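Local coordinates for protein HOBA (Helicobacter pylori, PDB 2UVP) that is required for the initiation of DNA replication, where it increases the binding of the initiator DnaA to the oriC region, at residues A[94-99]-A[106-111]; A[118-123]-A[127-132]; A[152-157]-A[166-171]. All blocks are in the same frame, centred on the assembly; numbering follows the deposited sequence.

Contact 1 of 3, residues A[94-99]-A[106-111]; sequences SSFYPK and LATIEM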
ATOM      1  N   SER A  94      -8.369  -4.033   5.061  1.00 15.58           N
ATOM      2  CA  SER A  94      -8.494  -4.087   6.520  1.00 16.97           C
ATOM      3  C   SER A  94      -8.105  -5.452   7.073  1.00 17.69           C
ATOM      4  O   SER A  94      -8.123  -6.456   6.367  1.00 17.24           O
ATOM      5  CB  SER A  94      -9.890  -3.695   6.955  1.00 18.18           C
ATOM      6  OG  SER A  94     -10.745  -4.800   6.910  1.00 20.31           O
ATOM      7  N   SER A  95      -7.743  -5.479   8.354  1.00 18.48           N
ATOM      8  CA  SER A  95      -7.362  -6.721   9.001  1.00 20.30           C
ATOM      9  C   SER A  95      -8.570  -7.657   9.161  1.00 20.22           C
ATOM     10  O   SER A  95      -8.400  -8.820   9.509  1.00 22.09           O
ATOM     11  CB  SER A  95      -6.725  -6.417  10.360  1.00 20.84           C
ATOM     12  OG  SER A  95      -5.602  -5.548  10.214  1.00 24.74           O
ATOM     13  N   PHE A  96      -9.776  -7.160   8.894  1.00 20.09           N
ATOM     14  CA  PHE A  96     -10.998  -7.966   9.077  1.00 20.39           C
ATOM     15  C   PHE A  96     -11.435  -8.627   7.795  1.00 20.88           C
ATOM     16  O   PHE A  96     -12.393  -9.397   7.795  1.00 20.37           O
ATOM     17  CB  PHE A  96     -12.153  -7.128   9.623  1.00 20.56           C
ATOM     18  CG  PHE A  96     -11.743  -6.193  10.710  1.00 20.56           C
ATOM     19  CD1 PHE A  96     -10.769  -6.570  11.635  1.00 20.61           C
ATOM     20  CD2 PHE A  96     -12.293  -4.928  10.788  1.00 21.41           C
ATOM     21  CE1 PHE A  96     -10.364  -5.672  12.651  1.00 20.30           C
ATOM     22  CE2 PHE A  96     -11.902  -4.031  11.793  1.00 21.15           C
ATOM     23  CZ  PHE A  96     -10.942  -4.416  12.727  1.00 19.73           C
ATOM     24  N   TYR A  97     -10.764  -8.306   6.692  1.00 21.56           N
ATOM     25  CA  TYR A  97     -11.112  -8.951   5.441  1.00 23.26           C
ATOM     26  C   TYR A  97     -10.967 -10.462   5.633  1.00 24.97           C
ATOM     27  O   TYR A  97      -9.935 -10.918   6.125  1.00 23.95           O
ATOM     28  CB  TYR A  97     -10.221  -8.473   4.309  1.00 23.24           C
ATOM     29  CG  TYR A  97     -10.698  -8.965   2.972  1.00 23.21           C
ATOM     30  CD1 TYR A  97     -11.579  -8.206   2.200  1.00 22.40           C
ATOM     31  CD2 TYR A  97     -10.274 -10.204   2.479  1.00 24.70           C
ATOM     32  CE1 TYR A  97     -12.010  -8.666   0.943  1.00 23.52           C
ATOM     33  CE2 TYR A  97     -10.711 -10.674   1.242  1.00 24.93           C
ATOM     34  CZ  TYR A  97     -11.576  -9.896   0.484  1.00 24.07           C
ATOM     35  OH  TYR A  97     -12.004 -10.381  -0.738  1.00 24.04           O
ATOM     36  N   PRO A  98     -12.014 -11.227   5.278  1.00 27.08           N
ATOM     37  CA  PRO A  98     -12.010 -12.663   5.551  1.00 29.79           C
ATOM     38  C   PRO A  98     -11.195 -13.411   4.520  1.00 32.60           C
ATOM     39  O   PRO A  98     -11.639 -13.599   3.383  1.00 34.05           O
ATOM     40  CB  PRO A  98     -13.482 -13.039   5.435  1.00 29.33           C
ATOM     41  CG  PRO A  98     -14.016 -12.070   4.405  1.00 28.68           C
ATOM     42  CD  PRO A  98     -13.266 -10.791   4.624  1.00 27.12           C
ATOM     43  N   LYS A  99      -9.988 -13.783   4.900  1.00 35.64           N
ATOM     44  CA  LYS A  99      -9.251 -14.791   4.161  1.00 38.71           C
ATOM     45  C   LYS A  99      -9.717 -16.157   4.654  1.00 40.04           C
ATOM     46  O   LYS A  99     -10.079 -17.023   3.849  1.00 40.93           O
ATOM     47  CB  LYS A  99      -7.748 -14.584   4.326  1.00 38.86           C
ATOM     48  CG  LYS A  99      -7.207 -13.601   3.310  1.00 40.47           C
ATOM     49  CD  LYS A  99      -6.546 -12.404   3.955  1.00 41.49           C
ATOM     50  CE  LYS A  99      -6.375 -11.293   2.923  1.00 43.15           C
ATOM     51  NZ  LYS A  99      -6.049  -9.968   3.532  1.00 43.07           N
ATOM     52  N   LEU A 106     -16.806 -11.461  10.850  1.00 23.60           N
ATOM     53  CA  LEU A 106     -18.118 -10.862  11.037  1.00 23.21           C
ATOM     54  C   LEU A 106     -18.306 -10.310  12.449  1.00 22.36           C
ATOM     55  O   LEU A 106     -18.740  -9.165  12.628  1.00 21.32           O
ATOM     56  CB  LEU A 106     -19.216 -11.873  10.706  1.00 24.04           C
ATOM     57  CG  LEU A 106     -20.635 -11.329  10.663  1.00 26.96           C
ATOM     58  CD1 LEU A 106     -20.864 -10.599   9.348  1.00 29.54           C
ATOM     59  CD2 LEU A 106     -21.597 -12.505  10.800  1.00 29.81           C
ATOM     60  N   ALA A 107     -17.967 -11.124  13.448  1.00 21.39           N
ATOM     61  CA  ALA A 107     -18.133 -10.715  14.836  1.00 21.02           C
ATOM     62  C   ALA A 107     -17.273  -9.491  15.138  1.00 19.73           C
ATOM     63  O   ALA A 107     -17.719  -8.563  15.826  1.00 20.90           O
ATOM     64  CB  ALA A 107     -17.780 -11.868  15.771  1.00 20.61           C
ATOM     65  N   THR A 108     -16.047  -9.484  14.624  1.00 19.47           N
ATOM     66  CA  THR A 108     -15.148  -8.360  14.873  1.00 18.58           C
ATOM     67  C   THR A 108     -15.671  -7.104  14.180  1.00 18.30           C
ATOM     68  O   THR A 108     -15.644  -6.015  14.748  1.00 17.38           O
ATOM     69  CB  THR A 108     -13.680  -8.684  14.486  1.00 18.95           C
ATOM     70  OG1 THR A 108     -13.215  -9.799  15.282  1.00 20.18           O
ATOM     71  CG2 THR A 108     -12.775  -7.471  14.735  1.00 18.16           C
ATOM     72  N   ILE A 109     -16.183  -7.259  12.965  1.00 17.98           N
ATOM     73  CA  ILE A 109     -16.774  -6.125  12.242  1.00 18.43           C
ATOM     74  C   ILE A 109     -17.991  -5.540  12.998  1.00 18.89           C
ATOM     75  O   ILE A 109     -18.096  -4.330  13.199  1.00 17.69           O
ATOM     76  CB  ILE A 109     -17.132  -6.531  10.790  1.00 18.00           C
ATOM     77  CG1 ILE A 109     -15.843  -6.799  10.005  1.00 19.05           C
ATOM     78  CG2 ILE A 109     -17.992  -5.482  10.082  1.00 19.76           C
ATOM     79  CD1 ILE A 109     -16.042  -7.630   8.770  1.00 17.48           C
ATOM     80  N   GLU A 110     -18.899  -6.422  13.418  1.00 19.61           N
ATOM     81  CA  GLU A 110     -20.091  -6.008  14.139  1.00 21.71           C
ATOM     82  C   GLU A 110     -19.743  -5.288  15.447  1.00 20.80           C
ATOM     83  O   GLU A 110     -20.411  -4.321  15.807  1.00 21.66           O
ATOM     84  CB  GLU A 110     -21.024  -7.207  14.391  1.00 21.36           C
ATOM     85  CG  GLU A 110     -21.563  -7.844  13.108  1.00 25.01           C
ATOM     86  CD  GLU A 110     -22.372  -9.122  13.343  1.00 25.89           C
ATOM     87  OE1 GLU A 110     -23.526  -9.162  12.882  1.00 32.39           O
ATOM     88  OE2 GLU A 110     -21.859 -10.091  13.962  1.00 33.00           O
ATOM     89  N   MET A 111     -18.670  -5.714  16.121  1.00 20.01           N
ATOM     90  CA  MET A 111     -18.266  -5.089  17.390  1.00 19.27           C
ATOM     91  C   MET A 111     -17.525  -3.776  17.178  1.00 18.63           C
ATOM     92  O   MET A 111     -17.589  -2.873  18.013  1.00 19.18           O
ATOM     93  CB  MET A 111     -17.390  -6.039  18.213  1.00 19.77           C
TER
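Phe-96 and Thr-108 meet at about a right angle, with the threonine methyl lying over one face of the phenyl ring. CG2 stands 3.6 Å above the ring plane, shifted toward the rim on the CD1-CE1 side, and makes a CH-pi contact. It comes nearest to CE1 of Phe-96, at 3.7 Å. The other tight point is aliphatic. Phe-96 CB lies 3.7 Å from CG1 of Ile-109, the next helix residue, and the two side chains slide past each other in opposite directions. In Thr-108 CG2 is anti to the backbone N, while OG1 (chi1 -61°) hydrogen-bonds to Leu-104 O of its own helix.

The other side is looser. Ser-94, Ser-95 and Tyr-97 are partly exposed and touch nothing of 106-111. Ser-94 OG accepts from Phe-96 N (3.2 Å) in an ST turn, within a type I beta turn from Ser-94 to Tyr-97. The backbone of another chain of the assembly packs on Ser-95 and Phe-96, and Thr-108 OG1 hydrogen-bonds to that chain's backbone. The contact thus sets the loop after strand 88-90 against helix 102-112, while Tyr-97 and Pro-98 lean on helix 127-133.

Contact 2 of 3, residues A[118-123]-A[127-132]; sequences FWHVGK and EGLKTI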
ATOM      1  N   PHE A 118     -21.784  -3.209   3.592  1.00 16.34           N
ATOM      2  CA  PHE A 118     -20.763  -3.713   2.680  1.00 17.03           C
ATOM      3  C   PHE A 118     -21.079  -3.283   1.269  1.00 16.81           C
ATOM      4  O   PHE A 118     -22.180  -3.538   0.778  1.00 18.60           O
ATOM      5  CB  PHE A 118     -20.681  -5.231   2.710  1.00 17.49           C
ATOM      6  CG  PHE A 118     -20.216  -5.782   4.016  1.00 18.86           C
ATOM      7  CD1 PHE A 118     -18.895  -5.627   4.424  1.00 20.66           C
ATOM      8  CD2 PHE A 118     -21.097  -6.475   4.829  1.00 19.99           C
ATOM      9  CE1 PHE A 118     -18.456  -6.154   5.650  1.00 20.61           C
ATOM     10  CE2 PHE A 118     -20.674  -7.004   6.060  1.00 22.00           C
ATOM     11  CZ  PHE A 118     -19.357  -6.845   6.469  1.00 21.49           C
ATOM     12  N   TRP A 119     -20.123  -2.648   0.611  1.00 15.14           N
ATOM     13  CA  TRP A 119     -20.295  -2.298  -0.807  1.00 14.36           C
ATOM     14  C   TRP A 119     -19.261  -3.092  -1.552  1.00 13.75           C
ATOM     15  O   TRP A 119     -18.054  -2.853  -1.402  1.00 13.25           O
ATOM     16  CB  TRP A 119     -20.052  -0.814  -1.004  1.00 13.94           C
ATOM     17  CG  TRP A 119     -20.157  -0.288  -2.410  1.00 14.20           C
ATOM     18  CD1 TRP A 119     -20.351  -0.999  -3.581  1.00 13.86           C
ATOM     19  CD2 TRP A 119     -20.048   1.082  -2.784  1.00 12.83           C
ATOM     20  NE1 TRP A 119     -20.372  -0.129  -4.655  1.00 14.66           N
ATOM     21  CE2 TRP A 119     -20.176   1.149  -4.193  1.00 12.13           C
ATOM     22  CE3 TRP A 119     -19.831   2.261  -2.064  1.00 12.31           C
ATOM     23  CZ2 TRP A 119     -20.140   2.359  -4.887  1.00 14.09           C
ATOM     24  CZ3 TRP A 119     -19.796   3.461  -2.741  1.00 13.63           C
ATOM     25  CH2 TRP A 119     -19.950   3.503  -4.156  1.00 14.24           C
ATOM     26  N   HIS A 120     -19.704  -4.079  -2.330  1.00 13.30           N
ATOM     27  CA  HIS A 120     -18.726  -4.948  -2.989  1.00 13.25           C
ATOM     28  C   HIS A 120     -18.911  -4.867  -4.487  1.00 13.47           C
ATOM     29  O   HIS A 120     -20.048  -4.865  -4.963  1.00 14.17           O
ATOM     30  CB  HIS A 120     -18.834  -6.404  -2.522  1.00 14.09           C
ATOM     31  CG  HIS A 120     -17.900  -7.317  -3.245  1.00 13.74           C
ATOM     32  ND1 HIS A 120     -16.549  -7.375  -2.962  1.00 13.25           N
ATOM     33  CD2 HIS A 120     -18.096  -8.133  -4.315  1.00 13.12           C
ATOM     34  CE1 HIS A 120     -15.970  -8.232  -3.784  1.00 15.42           C
ATOM     35  NE2 HIS A 120     -16.880  -8.668  -4.640  1.00 13.82           N
ATOM     36  N   VAL A 121     -17.796  -4.831  -5.212  1.00 12.40           N
ATOM     37  CA  VAL A 121     -17.823  -4.803  -6.677  1.00 12.31           C
ATOM     38  C   VAL A 121     -17.079  -5.975  -7.282  1.00 12.49           C
ATOM     39  O   VAL A 121     -15.872  -6.140  -7.080  1.00 12.54           O
ATOM     40  CB  VAL A 121     -17.205  -3.498  -7.226  1.00 10.93           C
ATOM     41  CG1 VAL A 121     -17.341  -3.463  -8.752  1.00 10.69           C
ATOM     42  CG2 VAL A 121     -17.886  -2.298  -6.567  1.00 13.06           C
ATOM     43  N   GLY A 122     -17.804  -6.785  -8.055  1.00 13.75           N
ATOM     44  CA  GLY A 122     -17.184  -7.775  -8.902  1.00 14.01           C
ATOM     45  C   GLY A 122     -17.335  -9.182  -8.357  1.00 15.70           C
ATOM     46  O   GLY A 122     -18.275  -9.476  -7.594  1.00 15.56           O
ATOM     47  N   LYS A 123     -16.403 -10.032  -8.757  1.00 17.20           N
ATOM     48  CA  LYS A 123     -16.387 -11.443  -8.335  1.00 18.78           C
ATOM     49  C   LYS A 123     -16.193 -11.551  -6.838  1.00 19.47           C
ATOM     50  O   LYS A 123     -15.487 -10.717  -6.232  1.00 18.66           O
ATOM     51  CB  LYS A 123     -15.251 -12.181  -9.027  1.00 19.04           C
ATOM     52  CG  LYS A 123     -15.405 -12.279 -10.530  1.00 22.60           C
ATOM     53  CD  LYS A 123     -14.345 -13.189 -11.151  1.00 27.13           C
ATOM     54  CE  LYS A 123     -12.944 -12.602 -11.020  1.00 30.49           C
ATOM     55  NZ  LYS A 123     -11.937 -13.281 -11.903  1.00 33.35           N
ATOM     56  N   GLU A 127     -14.782 -17.958  -0.136  1.00 27.35           N
ATOM     57  CA  GLU A 127     -15.998 -18.324   0.580  1.00 27.20           C
ATOM     58  C   GLU A 127     -16.253 -17.474   1.821  1.00 25.94           C
ATOM     59  O   GLU A 127     -17.401 -17.242   2.201  1.00 25.94           O
ATOM     60  CB  GLU A 127     -15.977 -19.821   0.919  1.00 27.91           C
ATOM     61  CG  GLU A 127     -16.248 -20.716  -0.293  1.00 31.34           C
ATOM     62  CD  GLU A 127     -17.720 -20.699  -0.692  1.00 34.35           C
ATOM     63  OE1 GLU A 127     -18.579 -20.494   0.193  1.00 36.49           O
ATOM     64  OE2 GLU A 127     -18.018 -20.887  -1.889  1.00 38.60           O
ATOM     65  N   GLY A 128     -15.181 -17.006   2.455  1.00 24.73           N
ATOM     66  CA  GLY A 128     -15.312 -16.147   3.626  1.00 23.67           C
ATOM     67  C   GLY A 128     -16.006 -14.831   3.304  1.00 23.07           C
ATOM     68  O   GLY A 128     -16.864 -14.371   4.054  1.00 22.47           O
ATOM     69  N   LEU A 129     -15.636 -14.230   2.171  1.00 22.44           N
ATOM     70  CA  LEU A 129     -16.318 -13.023   1.709  1.00 22.05           C
ATOM     71  C   LEU A 129     -17.774 -13.341   1.373  1.00 22.25           C
ATOM     72  O   LEU A 129     -18.674 -12.602   1.747  1.00 21.80           O
ATOM     73  CB  LEU A 129     -15.597 -12.416   0.494  1.00 21.56           C
ATOM     74  CG  LEU A 129     -16.170 -11.074  -0.011  1.00 22.14           C
ATOM     75  CD1 LEU A 129     -16.137  -9.981   1.080  1.00 22.05           C
ATOM     76  CD2 LEU A 129     -15.430 -10.640  -1.265  1.00 21.15           C
ATOM     77  N   LYS A 130     -18.003 -14.456   0.674  1.00 23.45           N
ATOM     78  CA  LYS A 130     -19.364 -14.851   0.331  1.00 24.34           C
ATOM     79  C   LYS A 130     -20.223 -14.935   1.586  1.00 24.30           C
ATOM     80  O   LYS A 130     -21.308 -14.378   1.631  1.00 23.82           O
ATOM     81  CB  LYS A 130     -19.377 -16.173  -0.442  1.00 25.36           C
ATOM     82  CG  LYS A 130     -20.748 -16.548  -0.973  1.00 28.06           C
ATOM     83  CD  LYS A 130     -20.682 -16.964  -2.443  1.00 34.02           C
ATOM     84  CE  LYS A 130     -20.537 -18.463  -2.609  1.00 37.45           C
ATOM     85  NZ  LYS A 130     -21.244 -18.927  -3.851  1.00 38.66           N
ATOM     86  N   THR A 131     -19.701 -15.594   2.616  1.00 25.10           N
ATOM     87  CA  THR A 131     -20.413 -15.737   3.883  1.00 26.16           C
ATOM     88  C   THR A 131     -20.746 -14.383   4.514  1.00 26.00           C
ATOM     89  O   THR A 131     -21.826 -14.195   5.058  1.00 26.48           O
ATOM     90  CB  THR A 131     -19.598 -16.629   4.859  1.00 26.64           C
ATOM     91  OG1 THR A 131     -19.391 -17.917   4.257  1.00 28.46           O
ATOM     92  CG2 THR A 131     -20.325 -16.814   6.173  1.00 27.88           C
ATOM     93  N   ILE A 132     -19.819 -13.434   4.427  1.00 25.96           N
ATOM     94  CA  ILE A 132     -20.023 -12.116   5.008  1.00 26.55           C
ATOM     95  C   ILE A 132     -21.129 -11.369   4.250  1.00 25.98           C
ATOM     96  O   ILE A 132     -22.033 -10.770   4.851  1.00 25.91           O
ATOM     97  CB  ILE A 132     -18.678 -11.334   5.041  1.00 26.86           C
ATOM     98  CG1 ILE A 132     -17.963 -11.630   6.361  1.00 28.68           C
ATOM     99  CG2 ILE A 132     -18.890  -9.839   4.873  1.00 28.31           C
ATOM    100  CD1 ILE A 132     -16.528 -11.194   6.396  1.00 30.07           C
TER
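Phe-118 and Ile-132 carry one half of this contact, His-120 and Leu-129 the other. All four are buried. The two strand residues lie two apart and point to the same side of strand 116-121, toward the helix.

Ile-132 sets its CG2 methyl over one face of the Phe-118 ring, 3.4 Å above the plane and offset toward the rim. This is a close CH-pi contact. CZ of the ring is nearest to CG2, and CE2 follows at 3.6 Å. The ring of Phe-91 meets that of Phe-118 at an inclined angle, and Ile-109 and Leu-57 also touch it.

The His-120 side chain can be followed outward. CB leaves the strand toward the helix, and CG lies anti to the backbone N (chi1 176°), which extends the ring from the strand. ND1 hydrogen-bonds to Ser-59 OG on the neighbouring strand 55-60. CE1 meets CD2 of Leu-129 at 3.5 Å, the closest point of this pair. NE2 turns back to the chain and donates to Lys-123 O at 2.9 Å, with an N-H...O angle of 147°. The acceptor lies in the ring plane, but the donor stands above the carbonyl plane. A second, weak bond goes to Gly-122 O. Partners at both nitrogens fix the ring's rotation and tie it to the turn after the strand.

The arrangement belongs to the beta-alpha-beta unit of strand 116-121, helix 127-133 and strand 139-143, in a parallel-sheet alpha/beta fold.

Contact 3 of 3, residues A[152-157]-A[166-171]; sequences LLLKEH and LQLFKL
Strand 152-153 and helix 161-180 come nearest in their backbones at Leu-152 and Leu-168, whose CA atoms are 9.7 Å apart. This is helix-on-sheet packing in an alpha/beta fold. The strand is one of the two edge strands of the parallel sheet within this chain, and the helix follows it in sequence.

Three leucines make the contact, and all are buried. Leu-168 is central. It points from the helix toward the strand, with CG beside the backbone N (chi1 -69°), and its CD1 methyl meets both partners. Leu-152 reaches for it tip to tip. With CG anti to the backbone N (chi1 177°), its side chain extends from the strand, and its CD1 approaches Leu-168 CD1 to 4.2 Å, a looser touch than the other.

Leu-154 lies just past the strand and arrives differently. Its CB does not aim at the helix, but the far end of the side chain bends closer. It slides past Leu-168 in the opposite direction, so the two run alongside each other.

Trp-142 of strand 139-143 touches all three leucines and joins them into one apolar cluster. Tyr-39 of helix 39-51 packs on Leu-152 and Leu-171. In the sheet, Leu-152 pairs through its backbone with Leu-141 and Leu-143.

Other positions of 166-171 face a different chain of the assembly. Lys-170 NZ forms a salt bridge with an acidic side chain of that other chain, and Gln-167 NE2 hydrogen-bonds to one of its polar side chains. Inside the contact, the closest approach is that of Leu-154 CD2 to Leu-168 CD1, 3.7 Å.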
ATOM      1  N   LEU A 152     -27.138  -4.963  -7.898  1.00 25.28           N
ATOM      2  CA  LEU A 152     -26.927  -4.290  -9.168  1.00 23.91           C
ATOM      3  C   LEU A 152     -26.147  -5.276 -10.016  1.00 23.12           C
ATOM      4  O   LEU A 152     -25.060  -5.727  -9.641  1.00 21.53           O
ATOM      5  CB  LEU A 152     -26.175  -2.975  -8.921  1.00 24.27           C
ATOM      6  CG  LEU A 152     -25.673  -1.960  -9.956  1.00 25.93           C
ATOM      7  CD1 LEU A 152     -26.404  -1.907 -11.284  1.00 29.92           C
ATOM      8  CD2 LEU A 152     -25.676  -0.584  -9.260  1.00 24.11           C
ATOM      9  N   LEU A 153     -26.722  -5.644 -11.158  1.00 22.47           N
ATOM     10  CA  LEU A 153     -26.155  -6.687 -11.996  1.00 22.20           C
ATOM     11  C   LEU A 153     -25.288  -6.115 -13.106  1.00 22.02           C
ATOM     12  O   LEU A 153     -25.710  -5.178 -13.798  1.00 21.84           O
ATOM     13  CB  LEU A 153     -27.277  -7.512 -12.614  1.00 22.45           C
ATOM     14  CG  LEU A 153     -27.779  -8.662 -11.750  1.00 25.04           C
ATOM     15  CD1 LEU A 153     -29.051  -9.262 -12.400  1.00 27.40           C
ATOM     16  CD2 LEU A 153     -26.682  -9.699 -11.567  1.00 24.79           C
ATOM     17  N   LEU A 154     -24.082  -6.675 -13.243  1.00 21.34           N
ATOM     18  CA  LEU A 154     -23.119  -6.286 -14.285  1.00 21.72           C
ATOM     19  C   LEU A 154     -22.801  -7.517 -15.126  1.00 21.48           C
ATOM     20  O   LEU A 154     -22.947  -8.637 -14.657  1.00 21.02           O
ATOM     21  CB  LEU A 154     -21.803  -5.786 -13.663  1.00 21.91           C
ATOM     22  CG  LEU A 154     -21.765  -4.726 -12.550  1.00 24.30           C
ATOM     23  CD1 LEU A 154     -20.411  -4.794 -11.822  1.00 23.81           C
ATOM     24  CD2 LEU A 154     -21.993  -3.330 -13.070  1.00 25.81           C
ATOM     25  N   LYS A 155     -22.340  -7.304 -16.351  1.00 21.37           N
ATOM     26  CA  LYS A 155     -21.909  -8.403 -17.216  1.00 22.34           C
ATOM     27  C   LYS A 155     -20.380  -8.530 -17.192  1.00 21.62           C
ATOM     28  O   LYS A 155     -19.658  -7.610 -17.574  1.00 20.55           O
ATOM     29  CB  LYS A 155     -22.467  -8.196 -18.634  1.00 22.39           C
ATOM     30  CG  LYS A 155     -23.994  -8.248 -18.660  1.00 24.78           C
ATOM     31  CD  LYS A 155     -24.619  -7.801 -19.978  1.00 25.84           C
ATOM     32  CE  LYS A 155     -24.798  -6.284 -20.008  1.00 31.17           C
ATOM     33  NZ  LYS A 155     -25.992  -5.874 -20.798  1.00 34.03           N
ATOM     34  N   GLU A 156     -19.888  -9.673 -16.726  1.00 22.25           N
ATOM     35  CA  GLU A 156     -18.452  -9.867 -16.508  1.00 23.32           C
ATOM     36  C   GLU A 156     -17.540  -9.618 -17.715  1.00 23.24           C
ATOM     37  O   GLU A 156     -16.451  -9.039 -17.565  1.00 22.96           O
ATOM     38  CB  GLU A 156     -18.162 -11.261 -15.904  1.00 23.43           C
ATOM     39  CG  GLU A 156     -16.693 -11.461 -15.511  1.00 23.80           C
ATOM     40  CD  GLU A 156     -16.413 -12.794 -14.815  1.00 25.56           C
ATOM     41  OE1 GLU A 156     -15.241 -13.025 -14.427  1.00 27.75           O
ATOM     42  OE2 GLU A 156     -17.349 -13.605 -14.677  1.00 29.47           O
ATOM     43  N   HIS A 157     -17.959 -10.068 -18.894  1.00 23.03           N
ATOM     44  CA  HIS A 157     -17.083  -9.994 -20.068  1.00 23.01           C
ATOM     45  C   HIS A 157     -17.522  -8.923 -21.063  1.00 21.08           C
ATOM     46  O   HIS A 157     -17.115  -8.924 -22.221  1.00 22.38           O
ATOM     47  CB  HIS A 157     -16.928 -11.371 -20.716  1.00 24.91           C
ATOM     48  CG  HIS A 157     -16.382 -12.400 -19.775  1.00 27.17           C
ATOM     49  ND1 HIS A 157     -17.176 -13.351 -19.171  1.00 31.52           N
ATOM     50  CD2 HIS A 157     -15.128 -12.599 -19.304  1.00 31.66           C
ATOM     51  CE1 HIS A 157     -16.431 -14.104 -18.380  1.00 32.54           C
ATOM     52  NE2 HIS A 157     -15.185 -13.670 -18.442  1.00 33.38           N
ATOM     53  N   LEU A 166     -17.597   3.416 -13.974  1.00  9.20           N
ATOM     54  CA  LEU A 166     -17.485   4.870 -13.780  1.00  9.53           C
ATOM     55  C   LEU A 166     -18.859   5.529 -13.811  1.00  9.72           C
ATOM     56  O   LEU A 166     -19.166   6.421 -13.012  1.00  9.59           O
ATOM     57  CB  LEU A 166     -16.583   5.500 -14.847  1.00  9.91           C
ATOM     58  CG  LEU A 166     -15.129   5.049 -14.876  1.00 10.79           C
ATOM     59  CD1 LEU A 166     -14.404   5.891 -15.899  1.00 13.38           C
ATOM     60  CD2 LEU A 166     -14.488   5.225 -13.507  1.00 13.98           C
ATOM     61  N   GLN A 167     -19.671   5.095 -14.768  1.00 10.15           N
ATOM     62  CA  GLN A 167     -20.951   5.731 -14.997  1.00 10.94           C
ATOM     63  C   GLN A 167     -21.873   5.489 -13.786  1.00 10.56           C
ATOM     64  O   GLN A 167     -22.562   6.410 -13.308  1.00 10.10           O
ATOM     65  CB  GLN A 167     -21.556   5.184 -16.281  1.00 11.52           C
ATOM     66  CG  GLN A 167     -22.778   5.977 -16.693  1.00 12.99           C
ATOM     67  CD  GLN A 167     -23.452   5.393 -17.920  1.00 13.96           C
ATOM     68  OE1 GLN A 167     -22.862   4.595 -18.652  1.00 15.55           O
ATOM     69  NE2 GLN A 167     -24.726   5.743 -18.106  1.00 15.54           N
ATOM     70  N   LEU A 168     -21.859   4.264 -13.267  1.00 10.52           N
ATOM     71  CA  LEU A 168     -22.674   3.957 -12.070  1.00 10.73           C
ATOM     72  C   LEU A 168     -22.164   4.712 -10.843  1.00 10.57           C
ATOM     73  O   LEU A 168     -22.955   5.180 -10.017  1.00 10.23           O
ATOM     74  CB  LEU A 168     -22.682   2.461 -11.784  1.00 10.63           C
ATOM     75  CG  LEU A 168     -23.444   1.623 -12.827  1.00 10.15           C
ATOM     76  CD1 LEU A 168     -23.040   0.172 -12.637  1.00  9.57           C
ATOM     77  CD2 LEU A 168     -25.003   1.846 -12.739  1.00 10.69           C
ATOM     78  N   PHE A 169     -20.843   4.821 -10.705  1.00 10.51           N
ATOM     79  CA  PHE A 169     -20.347   5.616  -9.599  1.00 10.33           C
ATOM     80  C   PHE A 169     -20.814   7.054  -9.688  1.00 10.41           C
ATOM     81  O   PHE A 169     -21.242   7.656  -8.705  1.00 10.36           O
ATOM     82  CB  PHE A 169     -18.815   5.623  -9.501  1.00 10.67           C
ATOM     83  CG  PHE A 169     -18.356   6.461  -8.360  1.00  9.19           C
ATOM     84  CD1 PHE A 169     -18.363   5.925  -7.081  1.00 10.95           C
ATOM     85  CD2 PHE A 169     -18.033   7.808  -8.542  1.00 10.31           C
ATOM     86  CE1 PHE A 169     -17.998   6.713  -5.965  1.00 11.22           C
ATOM     87  CE2 PHE A 169     -17.671   8.619  -7.438  1.00 12.49           C
ATOM     88  CZ  PHE A 169     -17.656   8.053  -6.143  1.00 10.79           C
ATOM     89  N   LYS A 170     -20.708   7.622 -10.877  1.00 10.34           N
ATOM     90  CA  LYS A 170     -21.054   9.015 -11.076  1.00 10.46           C
ATOM     91  C   LYS A 170     -22.552   9.213 -10.824  1.00 11.02           C
ATOM     92  O   LYS A 170     -22.963  10.253 -10.285  1.00 11.68           O
ATOM     93  CB  LYS A 170     -20.642   9.469 -12.465  1.00 10.31           C
ATOM     94  CG  LYS A 170     -19.091   9.651 -12.587  1.00 10.85           C
ATOM     95  CD  LYS A 170     -18.679   9.821 -14.037  1.00  9.82           C
ATOM     96  CE  LYS A 170     -17.128   9.944 -14.197  1.00 10.91           C
ATOM     97  NZ  LYS A 170     -16.552  11.071 -13.352  1.00 11.03           N
ATOM     98  N   LEU A 171     -23.350   8.203 -11.172  1.00 11.28           N
ATOM     99  CA  LEU A 171     -24.777   8.245 -10.863  1.00 12.33           C
ATOM    100  C   LEU A 171     -24.977   8.246  -9.337  1.00 12.48           C
ATOM    101  O   LEU A 171     -25.726   9.090  -8.796  1.00 13.38           O
ATOM    102  CB  LEU A 171     -25.493   7.038 -11.473  1.00 11.80           C
ATOM    103  CG  LEU A 171     -26.971   6.896 -11.131  1.00 12.76           C
ATOM    104  CD1 LEU A 171     -27.777   8.082 -11.678  1.00 13.25           C
ATOM    105  CD2 LEU A 171     -27.486   5.556 -11.708  1.00 12.82           C
TER

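How the contacts relate
Contacts 1, 2 and 3 follow one another along the chain. Contacts 1 and 2 are neighbours, with centres about 12 Å apart. Pro-98 CG packs 3.3 Å from Ile-132 CD1. Contacts 2 and 3 rest on one parallel sheet, with centres about 16 Å apart. Lys-123 CD lies 3.4 Å from Glu-156 OE1, and Trp-119 CH2 4.1 Å from Phe-169 CD1. Contacts 1 and 3 do not touch, and their nearest atoms are about 14 Å apart. Calcium ligands Glu-146 and Glu-149 have side chains about 10 and 11 Å from that of Leu-152. Whether this calcium is physiological is unknown. An acetate ion, probably from crystallisation, sits about 5 Å from the Phe-96 side chain.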